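Local coordinates for methyl-accepting chemotaxis protein (Vibrio parahaemolyticus, PDB 4EXO) that probably senses small molecules outside the cell to steer chemotaxis, its periplasmic Cache domain holding pyruvic acid in a ligand pocket, at residues L98-A101 and S102-D106; P76-E79 and G80-L83; I11-R14 and K15-K19; E47-K50 and A51-F54. All coordinates share one frame; numbering follows the deposited sequence. Where two conformers were deposited one is given.

Contact 1 of 4, residues L98-A101 and S102-D106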
ATOM      1  N   LEU A  98     -20.401   6.247   3.816  1.00 18.96           N
ATOM      2  CA  LEU A  98     -19.208   6.018   2.992  1.00 18.62           C
ATOM      3  C   LEU A  98     -19.523   6.156   1.510  1.00 18.69           C
ATOM      4  O   LEU A  98     -18.687   6.670   0.718  1.00 17.08           O
ATOM      5  CB  LEU A  98     -18.578   4.643   3.251  1.00 18.77           C
ATOM      6  CG  LEU A  98     -17.841   4.488   4.597  1.00 20.58           C
ATOM      7  CD1 LEU A  98     -17.711   2.974   4.966  1.00 19.29           C
ATOM      8  CD2 LEU A  98     -16.457   5.132   4.494  1.00 21.49           C
ATOM      9  N   ILE A  99     -20.722   5.714   1.132  1.00 18.30           N
ATOM     10  CA  ILE A  99     -21.094   5.799  -0.291  1.00 18.60           C
ATOM     11  C   ILE A  99     -21.143   7.298  -0.623  1.00 19.24           C
ATOM     12  O   ILE A  99     -20.558   7.740  -1.620  1.00 18.22           O
ATOM     13  CB  ILE A  99     -22.461   5.139  -0.570  1.00 17.97           C
ATOM     14  CG1 ILE A  99     -22.332   3.599  -0.481  1.00 17.00           C
ATOM     15  CG2 ILE A  99     -22.968   5.529  -1.980  1.00 19.57           C
ATOM     16  CD1 ILE A  99     -23.751   2.935  -0.232  1.00 18.76           C
ATOM     17  N   ASP A 100     -21.825   8.063   0.215  1.00 20.63           N
ATOM     18  CA  ASP A 100     -21.931   9.528  -0.028  1.00 21.62           C
ATOM     19  C   ASP A 100     -20.589  10.275   0.073  1.00 21.14           C
ATOM     20  O   ASP A 100     -20.308  11.147  -0.759  1.00 21.00           O
ATOM     21  CB  ASP A 100     -22.952  10.167   0.902  1.00 21.71           C
ATOM     22  CG  ASP A 100     -24.395   9.724   0.589  1.00 27.56           C
ATOM     23  OD1 ASP A 100     -24.661   9.119  -0.504  1.00 29.86           O
ATOM     24  OD2 ASP A 100     -25.251   9.989   1.455  1.00 29.61           O
ATOM     25  N   ALA A 101     -19.773   9.949   1.082  1.00 20.59           N
ATOM     26  CA  ALA A 101     -18.431  10.548   1.179  1.00 19.87           C
ATOM     27  C   ALA A 101     -17.622  10.338  -0.098  1.00 19.65           C
ATOM     28  O   ALA A 101     -16.960  11.282  -0.594  1.00 18.78           O
ATOM     29  CB  ALA A 101     -17.643   9.998   2.392  1.00 18.18           C
ATOM     30  N   SER A 102     -17.631   9.107  -0.605  1.00 18.86           N
ATOM     31  CA  SER A 102     -16.821   8.799  -1.768  1.00 20.34           C
ATOM     32  C   SER A 102     -17.351   9.477  -3.051  1.00 21.08           C
ATOM     33  O   SER A 102     -16.559   9.831  -3.930  1.00 21.91           O
ATOM     34  CB  SER A 102     -16.704   7.278  -1.993  1.00 20.55           C
ATOM     35  OG  SER A 102     -17.887   6.738  -2.547  1.00 20.55           O
ATOM     36  N   GLN A 103     -18.662   9.659  -3.157  1.00 20.50           N
ATOM     37  CA  GLN A 103     -19.230  10.177  -4.420  1.00 21.10           C
ATOM     38  C   GLN A 103     -19.437  11.699  -4.419  1.00 22.10           C
ATOM     39  O   GLN A 103     -19.229  12.353  -5.446  1.00 22.79           O
ATOM     40  CB  GLN A 103     -20.554   9.486  -4.708  1.00 20.97           C
ATOM     41  CG  GLN A 103     -20.369   7.987  -5.086  1.00 20.55           C
ATOM     42  CD  GLN A 103     -21.659   7.206  -5.172  1.00 18.98           C
ATOM     43  OE1 GLN A 103     -22.728   7.657  -4.761  1.00 19.99           O
ATOM     44  NE2 GLN A 103     -21.550   5.968  -5.671  1.00 22.17           N
ATOM     45  N   LYS A 104     -19.878  12.238  -3.292  1.00 21.93           N
ATOM     46  CA  LYS A 104     -20.289  13.660  -3.185  1.00 23.50           C
ATOM     47  C   LYS A 104     -19.424  14.417  -2.187  1.00 22.81           C
ATOM     48  O   LYS A 104     -19.621  15.604  -1.969  1.00 21.54           O
ATOM     49  CB  LYS A 104     -21.725  13.768  -2.656  1.00 24.33           C
ATOM     50  CG  LYS A 104     -22.740  12.921  -3.369  1.00 28.48           C
ATOM     51  CD  LYS A 104     -24.126  13.357  -3.043  1.00 33.26           C
ATOM     52  CE  LYS A 104     -24.557  12.963  -1.650  1.00 38.69           C
ATOM     53  NZ  LYS A 104     -26.045  13.091  -1.589  1.00 42.66           N
ATOM     54  N   GLY A 105     -18.496  13.738  -1.530  1.00 22.85           N
ATOM     55  CA  GLY A 105     -17.732  14.412  -0.484  1.00 21.99           C
ATOM     56  C   GLY A 105     -16.238  14.184  -0.542  1.00 21.66           C
ATOM     57  O   GLY A 105     -15.690  13.888  -1.607  1.00 21.53           O
ATOM     58  N   ASP A 106     -15.577  14.301   0.616  1.00 21.33           N
ATOM     59  CA  ASP A 106     -14.111  14.163   0.645  1.00 21.49           C
ATOM     60  C   ASP A 106     -13.580  12.754   0.922  1.00 20.56           C
ATOM     61  O   ASP A 106     -12.376  12.568   1.095  1.00 20.70           O
ATOM     62  CB  ASP A 106     -13.485  15.173   1.597  1.00 21.77           C
ATOM     63  CG  ASP A 106     -13.714  14.830   3.071  1.00 24.25           C
ATOM     64  OD1 ASP A 106     -14.379  13.809   3.395  1.00 22.93           O
ATOM     65  OD2 ASP A 106     -13.214  15.604   3.916  1.00 24.77           O
TER
HETATM   66  O   HOH W   1     -24.081   9.626  -3.309  1.00 27.96           O

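Contact 2 of 4, residues P76-E79 and G80-L83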
ATOM      1  N   PRO A  76     -15.622 -12.210   5.192  1.00 18.87           N
ATOM      2  CA  PRO A  76     -16.151 -12.401   3.827  1.00 19.76           C
ATOM      3  C   PRO A  76     -17.604 -12.898   3.756  1.00 20.45           C
ATOM      4  O   PRO A  76     -18.219 -12.774   2.696  1.00 20.07           O
ATOM      5  CB  PRO A  76     -15.163 -13.395   3.206  1.00 20.81           C
ATOM      6  CG  PRO A  76     -14.605 -14.155   4.406  1.00 19.91           C
ATOM      7  CD  PRO A  76     -14.462 -13.107   5.454  1.00 18.78           C
ATOM      8  N   SER A  77     -18.150 -13.389   4.878  1.00 20.54           N
ATOM      9  CA  SER A  77     -19.577 -13.687   4.997  1.00 21.27           C
ATOM     10  C   SER A  77     -20.507 -12.467   4.843  1.00 20.88           C
ATOM     11  O   SER A  77     -21.713 -12.631   4.623  1.00 21.51           O
ATOM     12  CB  SER A  77     -19.896 -14.475   6.282  1.00 21.08           C
ATOM     13  OG  SER A  77     -19.658 -13.715   7.453  1.00 23.10           O
ATOM     14  N   LEU A  78     -19.957 -11.247   4.890  1.00 20.01           N
ATOM     15  CA  LEU A  78     -20.769 -10.039   4.619  1.00 19.55           C
ATOM     16  C   LEU A  78     -21.072  -9.906   3.132  1.00 18.90           C
ATOM     17  O   LEU A  78     -22.000  -9.172   2.753  1.00 19.29           O
ATOM     18  CB  LEU A  78     -20.058  -8.746   5.113  1.00 19.34           C
ATOM     19  CG  LEU A  78     -19.870  -8.650   6.633  1.00 20.56           C
ATOM     20  CD1 LEU A  78     -19.194  -7.278   7.007  1.00 20.64           C
ATOM     21  CD2 LEU A  78     -21.226  -8.839   7.361  1.00 21.10           C
ATOM     22  N   GLU A  79     -20.283 -10.583   2.296  1.00 19.19           N
ATOM     23  CA  GLU A  79     -20.355 -10.372   0.829  1.00 19.94           C
ATOM     24  C   GLU A  79     -21.733 -10.800   0.328  1.00 21.34           C
ATOM     25  O   GLU A  79     -22.232 -11.879   0.700  1.00 19.37           O
ATOM     26  CB  GLU A  79     -19.215 -11.097   0.095  1.00 21.63           C
ATOM     27  CG  GLU A  79     -17.819 -10.488   0.428  1.00 21.04           C
ATOM     28  CD  GLU A  79     -16.622 -11.301  -0.040  1.00 26.98           C
ATOM     29  OE1 GLU A  79     -16.797 -12.316  -0.750  1.00 26.74           O
ATOM     30  OE2 GLU A  79     -15.486 -10.904   0.316  1.00 23.37           O
ATOM     31  N   GLY A  80     -22.357  -9.916  -0.451  1.00 21.45           N
ATOM     32  CA  GLY A  80     -23.724 -10.115  -0.927  1.00 22.87           C
ATOM     33  C   GLY A  80     -24.810  -9.641   0.022  1.00 23.15           C
ATOM     34  O   GLY A  80     -25.992  -9.650  -0.339  1.00 24.20           O
ATOM     35  N   LYS A  81     -24.466  -9.230   1.241  1.00 22.93           N
ATOM     36  CA  LYS A  81     -25.499  -8.681   2.144  1.00 22.98           C
ATOM     37  C   LYS A  81     -25.719  -7.179   1.920  1.00 23.10           C
ATOM     38  O   LYS A  81     -24.758  -6.437   1.734  1.00 22.35           O
ATOM     39  CB  LYS A  81     -25.187  -8.909   3.620  1.00 23.16           C
ATOM     40  CG  LYS A  81     -25.015 -10.414   3.971  1.00 25.98           C
ATOM     41  CD  LYS A  81     -24.884 -10.636   5.478  1.00 30.31           C
ATOM     42  CE  LYS A  81     -24.839 -12.151   5.842  1.00 32.01           C
ATOM     43  NZ  LYS A  81     -26.001 -12.871   5.235  1.00 35.81           N
ATOM     44  N   ASN A  82     -26.982  -6.750   1.982  1.00 21.27           N
ATOM     45  CA  ASN A  82     -27.308  -5.321   1.911  1.00 21.97           C
ATOM     46  C   ASN A  82     -27.214  -4.656   3.287  1.00 21.31           C
ATOM     47  O   ASN A  82     -28.030  -4.913   4.184  1.00 21.48           O
ATOM     48  CB  ASN A  82     -28.712  -5.156   1.319  1.00 22.45           C
ATOM     49  CG  ASN A  82     -29.061  -3.728   1.029  1.00 23.78           C
ATOM     50  OD1 ASN A  82     -28.753  -2.817   1.810  1.00 23.77           O
ATOM     51  ND2 ASN A  82     -29.751  -3.522  -0.090  1.00 25.07           N
ATOM     52  N   LEU A  83     -26.211  -3.811   3.460  1.00 18.54           N
ATOM     53  CA  LEU A  83     -25.965  -3.138   4.751  1.00 20.13           C
ATOM     54  C   LEU A  83     -26.213  -1.640   4.673  1.00 19.68           C
ATOM     55  O   LEU A  83     -25.727  -0.873   5.516  1.00 21.05           O
ATOM     56  CB  LEU A  83     -24.530  -3.402   5.264  1.00 19.57           C
ATOM     57  CG  LEU A  83     -24.134  -4.877   5.463  1.00 21.38           C
ATOM     58  CD1 LEU A  83     -22.688  -4.954   6.099  1.00 21.73           C
ATOM     59  CD2 LEU A  83     -25.115  -5.648   6.290  1.00 25.94           C
TER
HETATM   60  O   HOH W   2     -24.388 -13.468   2.903  1.00 64.67           O

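Contact 3 of 4, residues I11-R14 and K15-K19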
ATOM      1  N   ILE A  11      -4.346  13.128  13.442  1.00 43.35           N
ATOM      2  CA  ILE A  11      -5.437  12.876  12.487  1.00 42.06           C
ATOM      3  C   ILE A  11      -5.027  13.214  11.033  1.00 40.66           C
ATOM      4  O   ILE A  11      -5.130  12.366  10.145  1.00 40.26           O
ATOM      5  CB  ILE A  11      -6.738  13.659  12.881  1.00 42.15           C
ATOM      6  CG1 ILE A  11      -7.339  13.160  14.225  1.00 42.80           C
ATOM      7  CG2 ILE A  11      -7.756  13.700  11.717  1.00 41.48           C
ATOM      8  CD1 ILE A  11      -7.850  11.738  14.261  1.00 43.12           C
ATOM      9  N   ASP A  12      -4.545  14.432  10.800  1.00 38.78           N
ATOM     10  CA  ASP A  12      -4.133  14.854   9.452  1.00 37.29           C
ATOM     11  C   ASP A  12      -3.022  13.969   8.836  1.00 35.10           C
ATOM     12  O   ASP A  12      -3.035  13.688   7.634  1.00 33.99           O
ATOM     13  CB  ASP A  12      -3.694  16.316   9.464  1.00 37.71           C
ATOM     14  CG  ASP A  12      -4.862  17.280   9.664  1.00 42.30           C
ATOM     15  OD1 ASP A  12      -6.034  16.833   9.656  1.00 46.13           O
ATOM     16  OD2 ASP A  12      -4.605  18.491   9.842  1.00 46.16           O
ATOM     17  N   ALA A  13      -2.068  13.548   9.665  1.00 32.71           N
ATOM     18  CA  ALA A  13      -1.035  12.624   9.213  1.00 31.67           C
ATOM     19  C   ALA A  13      -1.694  11.288   8.784  1.00 30.66           C
ATOM     20  O   ALA A  13      -1.330  10.721   7.768  1.00 28.59           O
ATOM     21  CB  ALA A  13      -0.002  12.407  10.275  1.00 31.60           C
ATOM     22  N   ARG A  14      -2.698  10.837   9.546  1.00 30.32           N
ATOM     23  CA  ARG A  14      -3.390   9.588   9.217  1.00 30.53           C
ATOM     24  C   ARG A  14      -4.217   9.711   7.933  1.00 28.48           C
ATOM     25  O   ARG A  14      -4.324   8.751   7.187  1.00 27.86           O
ATOM     26  CB  ARG A  14      -4.311   9.128  10.367  1.00 31.63           C
ATOM     27  CG  ARG A  14      -3.596   8.665  11.642  1.00 36.17           C
ATOM     28  CD  ARG A  14      -2.338   7.887  11.315  1.00 42.89           C
ATOM     29  NE  ARG A  14      -1.921   6.964  12.371  1.00 50.48           N
ATOM     30  CZ  ARG A  14      -1.728   5.649  12.211  1.00 52.25           C
ATOM     31  NH1 ARG A  14      -1.930   5.058  11.035  1.00 50.04           N
ATOM     32  NH2 ARG A  14      -1.333   4.910  13.248  1.00 53.81           N
ATOM     33  N   LYS A  15      -4.799  10.878   7.692  1.00 27.04           N
ATOM     34  CA  LYS A  15      -5.567  11.098   6.465  1.00 26.86           C
ATOM     35  C   LYS A  15      -4.660  11.032   5.238  1.00 26.02           C
ATOM     36  O   LYS A  15      -5.033  10.479   4.192  1.00 24.89           O
ATOM     37  CB  LYS A  15      -6.345  12.419   6.532  1.00 27.54           C
ATOM     38  CG  LYS A  15      -7.398  12.405   7.635  1.00 28.49           C
ATOM     39  CD  LYS A  15      -7.982  13.767   7.894  1.00 34.41           C
ATOM     40  CE  LYS A  15      -8.891  14.211   6.766  1.00 34.45           C
ATOM     41  NZ  LYS A  15      -9.973  15.082   7.290  1.00 37.61           N
ATOM     42  N   LYS A  16      -3.453  11.579   5.372  1.00 25.41           N
ATOM     43  CA  LYS A  16      -2.459  11.482   4.294  1.00 24.99           C
ATOM     44  C   LYS A  16      -2.081  10.013   4.022  1.00 23.67           C
ATOM     45  O   LYS A  16      -1.978   9.575   2.863  1.00 22.01           O
ATOM     46  CB  LYS A  16      -1.220  12.304   4.661  1.00 25.83           C
ATOM     47  CG  LYS A  16      -0.271  12.550   3.497  1.00 30.67           C
ATOM     48  CD  LYS A  16       0.724  13.707   3.862  1.00 38.59           C
ATOM     49  CE  LYS A  16       1.593  14.130   2.669  1.00 41.52           C
ATOM     50  NZ  LYS A  16       2.535  13.035   2.224  1.00 45.30           N
ATOM     51  N   GLU A  17      -1.883   9.250   5.094  1.00 23.32           N
ATOM     52  CA  GLU A  17      -1.568   7.813   4.990  1.00 23.72           C
ATOM     53  C   GLU A  17      -2.716   7.073   4.269  1.00 22.20           C
ATOM     54  O   GLU A  17      -2.487   6.246   3.385  1.00 21.26           O
ATOM     55  CB  GLU A  17      -1.379   7.211   6.396  1.00 24.62           C
ATOM     56  CG  GLU A  17      -0.079   7.625   7.108  1.00 31.98           C
ATOM     57  CD  GLU A  17      -0.095   7.433   8.633  1.00 40.62           C
ATOM     58  OE1 GLU A  17      -0.777   6.522   9.131  1.00 41.74           O
ATOM     59  OE2 GLU A  17       0.595   8.211   9.357  1.00 47.42           O
ATOM     60  N   LEU A  18      -3.948   7.359   4.675  1.00 22.03           N
ATOM     61  CA  LEU A  18      -5.104   6.694   4.083  1.00 20.47           C
ATOM     62  C   LEU A  18      -5.159   6.920   2.573  1.00 20.22           C
ATOM     63  O   LEU A  18      -5.469   6.017   1.812  1.00 19.29           O
ATOM     64  CB  LEU A  18      -6.395   7.165   4.766  1.00 20.77           C
ATOM     65  CG  LEU A  18      -6.657   6.537   6.157  1.00 20.76           C
ATOM     66  CD1 LEU A  18      -7.764   7.298   6.820  1.00 21.82           C
ATOM     67  CD2 LEU A  18      -7.045   5.042   5.978  1.00 19.06           C
ATOM     68  N   LYS A  19      -4.898   8.140   2.132  1.00 19.69           N
ATOM     69  CA  LYS A  19      -4.885   8.413   0.680  1.00 20.26           C
ATOM     70  C   LYS A  19      -3.817   7.593  -0.062  1.00 19.17           C
ATOM     71  O   LYS A  19      -4.052   7.103  -1.165  1.00 19.68           O
ATOM     72  CB  LYS A  19      -4.767   9.924   0.410  1.00 21.36           C
ATOM     73  CG  LYS A  19      -6.088  10.650   0.795  1.00 26.10           C
ATOM     74  CD  LYS A  19      -6.096  12.111   0.423  1.00 33.18           C
ATOM     75  CE  LYS A  19      -7.543  12.668   0.424  1.00 34.72           C
ATOM     76  NZ  LYS A  19      -8.321  12.512  -0.885  1.00 35.71           N
TER
HETATM   77  O   HOH W   3      -7.819  17.178   7.795  1.00 47.45           O

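Contact 4 of 4, residues E47-K50 and A51-F54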
ATOM      1  N   GLU A  47      -9.667 -10.940  -5.033  0.50 22.20           N
ATOM      2  CA  GLU A  47      -8.665 -11.783  -4.379  0.50 22.46           C
ATOM      3  C   GLU A  47      -7.380 -11.050  -3.971  0.50 21.89           C
ATOM      4  O   GLU A  47      -6.769 -11.351  -2.921  0.50 21.07           O
ATOM      5  CB  GLU A  47      -8.398 -13.014  -5.246  0.50 23.01           C
ATOM      6  CG  GLU A  47      -9.646 -13.879  -5.312  0.50 25.43           C
ATOM      7  CD  GLU A  47      -9.527 -15.027  -6.280  0.50 29.67           C
ATOM      8  OE1 GLU A  47      -8.381 -15.352  -6.678  0.50 31.68           O
ATOM      9  OE2 GLU A  47     -10.583 -15.600  -6.628  0.50 31.16           O
ATOM     10  N   ILE A  48      -6.987 -10.069  -4.777  1.00 20.78           N
ATOM     11  CA  ILE A  48      -5.863  -9.207  -4.457  1.00 20.91           C
ATOM     12  C   ILE A  48      -6.225  -8.249  -3.305  1.00 20.06           C
ATOM     13  O   ILE A  48      -5.482  -8.123  -2.326  1.00 20.51           O
ATOM     14  CB  ILE A  48      -5.417  -8.371  -5.693  1.00 20.88           C
ATOM     15  CG1 ILE A  48      -4.851  -9.313  -6.782  1.00 22.95           C
ATOM     16  CG2 ILE A  48      -4.396  -7.329  -5.258  1.00 19.34           C
ATOM     17  CD1 ILE A  48      -4.767  -8.678  -8.135  1.00 22.59           C
ATOM     18  N   LEU A  49      -7.363  -7.575  -3.409  1.00 19.90           N
ATOM     19  CA  LEU A  49      -7.646  -6.531  -2.396  1.00 19.62           C
ATOM     20  C   LEU A  49      -7.928  -7.146  -1.025  1.00 19.55           C
ATOM     21  O   LEU A  49      -7.576  -6.566   0.001  1.00 18.64           O
ATOM     22  CB  LEU A  49      -8.831  -5.672  -2.824  1.00 19.70           C
ATOM     23  CG  LEU A  49      -8.598  -4.723  -4.027  1.00 19.32           C
ATOM     24  CD1 LEU A  49      -9.948  -4.334  -4.623  1.00 19.53           C
ATOM     25  CD2 LEU A  49      -7.820  -3.504  -3.557  1.00 17.29           C
ATOM     26  N   LYS A  50      -8.553  -8.319  -0.999  1.00 19.16           N
ATOM     27  CA  LYS A  50      -8.804  -8.990   0.278  1.00 19.18           C
ATOM     28  C   LYS A  50      -7.560  -9.541   0.965  1.00 20.41           C
ATOM     29  O   LYS A  50      -7.557  -9.730   2.176  1.00 20.70           O
ATOM     30  CB  LYS A  50      -9.824 -10.114   0.079  1.00 19.07           C
ATOM     31  CG  LYS A  50     -11.248  -9.560  -0.091  1.00 19.76           C
ATOM     32  CD  LYS A  50     -12.221 -10.669  -0.532  1.00 23.47           C
ATOM     33  CE  LYS A  50     -12.389 -11.753   0.496  1.00 22.67           C
ATOM     34  NZ  LYS A  50     -13.430 -12.705  -0.032  1.00 24.01           N
ATOM     35  N   ALA A  51      -6.495  -9.778   0.204  1.00 20.70           N
ATOM     36  CA  ALA A  51      -5.221 -10.208   0.823  1.00 21.02           C
ATOM     37  C   ALA A  51      -4.373  -9.059   1.394  1.00 21.00           C
ATOM     38  O   ALA A  51      -3.552  -9.263   2.315  1.00 19.95           O
ATOM     39  CB  ALA A  51      -4.415 -10.991  -0.203  1.00 20.64           C
HETATM   40  N   MSE A  52      -4.534  -7.848   0.843  1.00 20.48           N
HETATM   41  CA  MSE A  52      -3.698  -6.715   1.249  1.00 21.05           C
HETATM   42  C   MSE A  52      -3.853  -6.230   2.695  1.00 21.66           C
HETATM   43  O   MSE A  52      -4.981  -6.106   3.233  1.00 21.69           O
HETATM   44  CB  MSE A  52      -3.901  -5.517   0.287  1.00 20.73           C
HETATM   45  CG  MSE A  52      -3.322  -5.819  -1.081  1.00 21.97           C
HETATM   46 SE   MSE A  52      -3.808  -4.508  -2.433  0.70 26.08          SE
HETATM   47  CE  MSE A  52      -2.619  -3.173  -1.835  1.00 24.73           C
ATOM     48  N   ARG A  53      -2.712  -5.944   3.325  1.00 20.92           N
ATOM     49  CA  ARG A  53      -2.714  -5.320   4.663  1.00 20.36           C
ATOM     50  C   ARG A  53      -1.641  -4.258   4.749  1.00 21.14           C
ATOM     51  O   ARG A  53      -0.542  -4.462   4.212  1.00 21.28           O
ATOM     52  CB  ARG A  53      -2.418  -6.374   5.758  1.00 20.34           C
ATOM     53  CG  ARG A  53      -3.413  -7.525   5.803  1.00 20.22           C
ATOM     54  CD  ARG A  53      -4.735  -7.090   6.493  1.00 21.29           C
ATOM     55  NE  ARG A  53      -5.606  -8.260   6.693  1.00 21.42           N
ATOM     56  CZ  ARG A  53      -6.267  -8.880   5.718  1.00 22.94           C
ATOM     57  NH1 ARG A  53      -6.200  -8.433   4.451  1.00 19.74           N
ATOM     58  NH2 ARG A  53      -7.045  -9.927   6.016  1.00 22.11           N
ATOM     59  N   PHE A  54      -1.925  -3.146   5.435  1.00 20.47           N
ATOM     60  CA  PHE A  54      -0.841  -2.247   5.846  1.00 21.75           C
ATOM     61  C   PHE A  54      -0.488  -2.354   7.342  1.00 23.17           C
ATOM     62  O   PHE A  54       0.472  -1.725   7.808  1.00 23.89           O
ATOM     63  CB  PHE A  54      -1.105  -0.785   5.419  1.00 21.71           C
ATOM     64  CG  PHE A  54      -2.432  -0.199   5.923  1.00 21.68           C
ATOM     65  CD1 PHE A  54      -2.508   0.420   7.170  1.00 22.96           C
ATOM     66  CD2 PHE A  54      -3.571  -0.256   5.143  1.00 22.31           C
ATOM     67  CE1 PHE A  54      -3.744   0.985   7.641  1.00 23.33           C
ATOM     68  CE2 PHE A  54      -4.820   0.320   5.609  1.00 23.76           C
ATOM     69  CZ  PHE A  54      -4.880   0.928   6.853  1.00 20.56           C
TER
HETATM   70  O   HOH W   4      -7.594  -6.076   2.525  1.00 17.54           O
HETATM   71  O   HOH W   5      -8.273 -11.755   4.223  1.00 27.03           O

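Contact 1 of 4, residues L98-A101 and S102-D106
I99 and Q103 run side by side along one flank of helix 94-104, pointing the same way, and one residue further on, D100 and K104 repeat the arrangement: i to i+4 pairing near the C-terminal end of a helix that packs on the antiparallel sheet of a single Cache domain. In the first pair it is the beta-branch methyl that touches: I99 CG2 meets Q103 OE1 at 3.5 Å, while the glutamine chain, extended beyond CG, lies alongside it. The amide nitrogen at the far end is taken by the hydroxyl of S65. In the second pair the contact is between aliphatic and acidic parts, K104 CE resting 3.9 Å from D100 CG; NZ stays 4.3 Å from D100 OD1, beyond salt-bridge distance, so any pull between the charges is probably modest. Water 1 ties the two pairs together by donating to both D100 OD1 and Q103 OE1. On the sheet side, I99 and S102 touch V137, S102 and L98 touch A128, and L98 also touches the bound pyruvate, so this helix carries one wall of the ligand pocket. S102 turns its hydroxyl back on the helix: with OG between the backbone N and carbonyl carbon (chi1 76°), it hydrogen-bonds to the carbonyl one turn earlier. That gives I99 O two donors on the same face of its carbonyl plane, the backbone Q103 N at 3.1 Å and S102 OG at 3.0 Å.

Contact 2 of 4, residues P76-E79 and G80-L83
L78 O accepts the backbone N-H of K81 at 2.9 Å, in a fairly straight bond (158° at the hydrogen) whose donor lies tilted 32° from the carbonyl plane. The same carbonyl also has K81 CB against it, 3.3 Å from L78 O, and the lysine chain then doubles back along the segment it has just left. K81 CE reaches S77 O at 3.4 Å, and a final bend about CD-CE (chi4 -53°) swings the amine to water 2. That water takes an N-H from K81 NZ at 2.9 Å and gives a longer bond to S77 O, so the ammonium is tied to the backbone of the 3-10 turn through solvent. The apolar contact is thin: L78 CD1 and L83 CD1 meet at 4.3 Å, with L78 also leaning on N69 and H72 of the neighbouring strand. E79 turns away from all this. Its carboxylate is gripped by K50 and K46 in salt bridges and by the backbone N-H of H72, a residue of the pyruvate pocket, which pins the turn to strand 69-72 and to helix 42-51. Between L78 and K81 the chain makes a type II beta turn, with E79 and G80 at its corners. G80 sits at positive phi, the backbone setting that glycine takes readily at the third position of a type II turn.

Contact 3 of 4, residues I11-R14 and K15-K19
I11 and K15 pack closely where helix 2-28 faces the sheet: the methyl CG2 of I11 lies 3.8 Å from K15 CD. Beside it L18 bends over the carbonyl of the residue one turn back, L18 CG being 3.4 Å from R14 O, while L18 N bonds that same oxygen. I11 and L18 are buried. I11 rests on Y110, and L18 on F108, Y127, T140 and I142, so the tight face is the one turned to the strands.

This is the long N-terminal helix of a single Cache domain, laid across its antiparallel sheet, and the segment keeps a regular i to i+4 backbone ladder throughout.

The outer side is looser and polar. R14 and E17 cross obliquely, one i to i+3 step apart, and form a salt bridge between R14 NH1 and E17 OE1. The distance is short, 2.7 Å, but the hydrogen bond in it is weak, bent to 117°, with the guanidinium and carboxylate planes 49° apart. A kink about R14 CB-CG (chi2 -38°) lays the arginine chain over the acid, so that R14 CD also sits 3.0 Å from E17 OE1; both side chains still touch I142. K15 lies at the boundary, its chain packed on I11 and its ammonium in a cation-pi contact with F108 of the sheet. On the exposed side D12 lies alongside it without their charges meeting; water 3 joins them instead, donating to D12 OD1 at 2.6 Å and accepting from K15 NZ at 3.0 Å.

Contact 4 of 4, residues E47-K50 and A51-F54
K50 O takes a nearly straight hydrogen bond from R53 NH1, 2.9 Å long and 174° at the hydrogen. The oxygen lies in the guanidinium plane, at its edge, although the donor stands well above the plane of the carbonyl. The same NH1 also donates to M52 O at 2.9 Å, and water 5 is shared by R53 NH2 and K50 O, so three bonds fix how the flat group is turned against the backbone. A sharp bend about R53 CB-CG (chi2 -77°) folds the guanidinium back toward K50.

Next comes the backbone itself, which loosens here: M52 N reaches both I48 O and L49 O, but each bond is weak, as is that from A51 N to I48 O. Water 4 bridges two carbonyls, donating to L49 O at 2.6 Å and M52 O at 2.7 Å. On the buried side the selenium of M52, a selenomethionine, lies 4.0 Å from I48 CG2, the two side chains pointing the same way, and 4.3 Å from L49 CD2.

Further out, L49 packs on L71 and L138 of the sheet, and K50 turns its amine to E79 in a salt bridge. Across the dimer interface I48 meets I48 of the second subunit, M52 packs on M24 of that subunit, and R53 N hydrogen-bonds T27 OG1 of the same neighbouring chain. Here helix 42-51 runs out into the loop before strand 61-63, at the dimer interface, consistent with the four-helix bundle described for this receptor domain.

Overall arrangement
Contacts 1 and 3 each lie within one helix, 94-104 and 2-28, and both set buried aliphatic side chains on the same central sheet while leaving a polar outer flank; their centres are about 17 Å apart. Contact 4 lies where helix 42-51 runs out into a loop, its backbone held by an arginine and waters, and it packs against the second subunit, which does not touch contacts 1 or 2. Contact 2 is a surface turn with no buried residue. It touches contact 4 through the E79–K50 salt bridge, linking the turn to helix 42-51. Pyruvate contact is confined to contact 1, through L98; the side chain of L78 in contact 2 lies about 5 Å from the pyruvic acid.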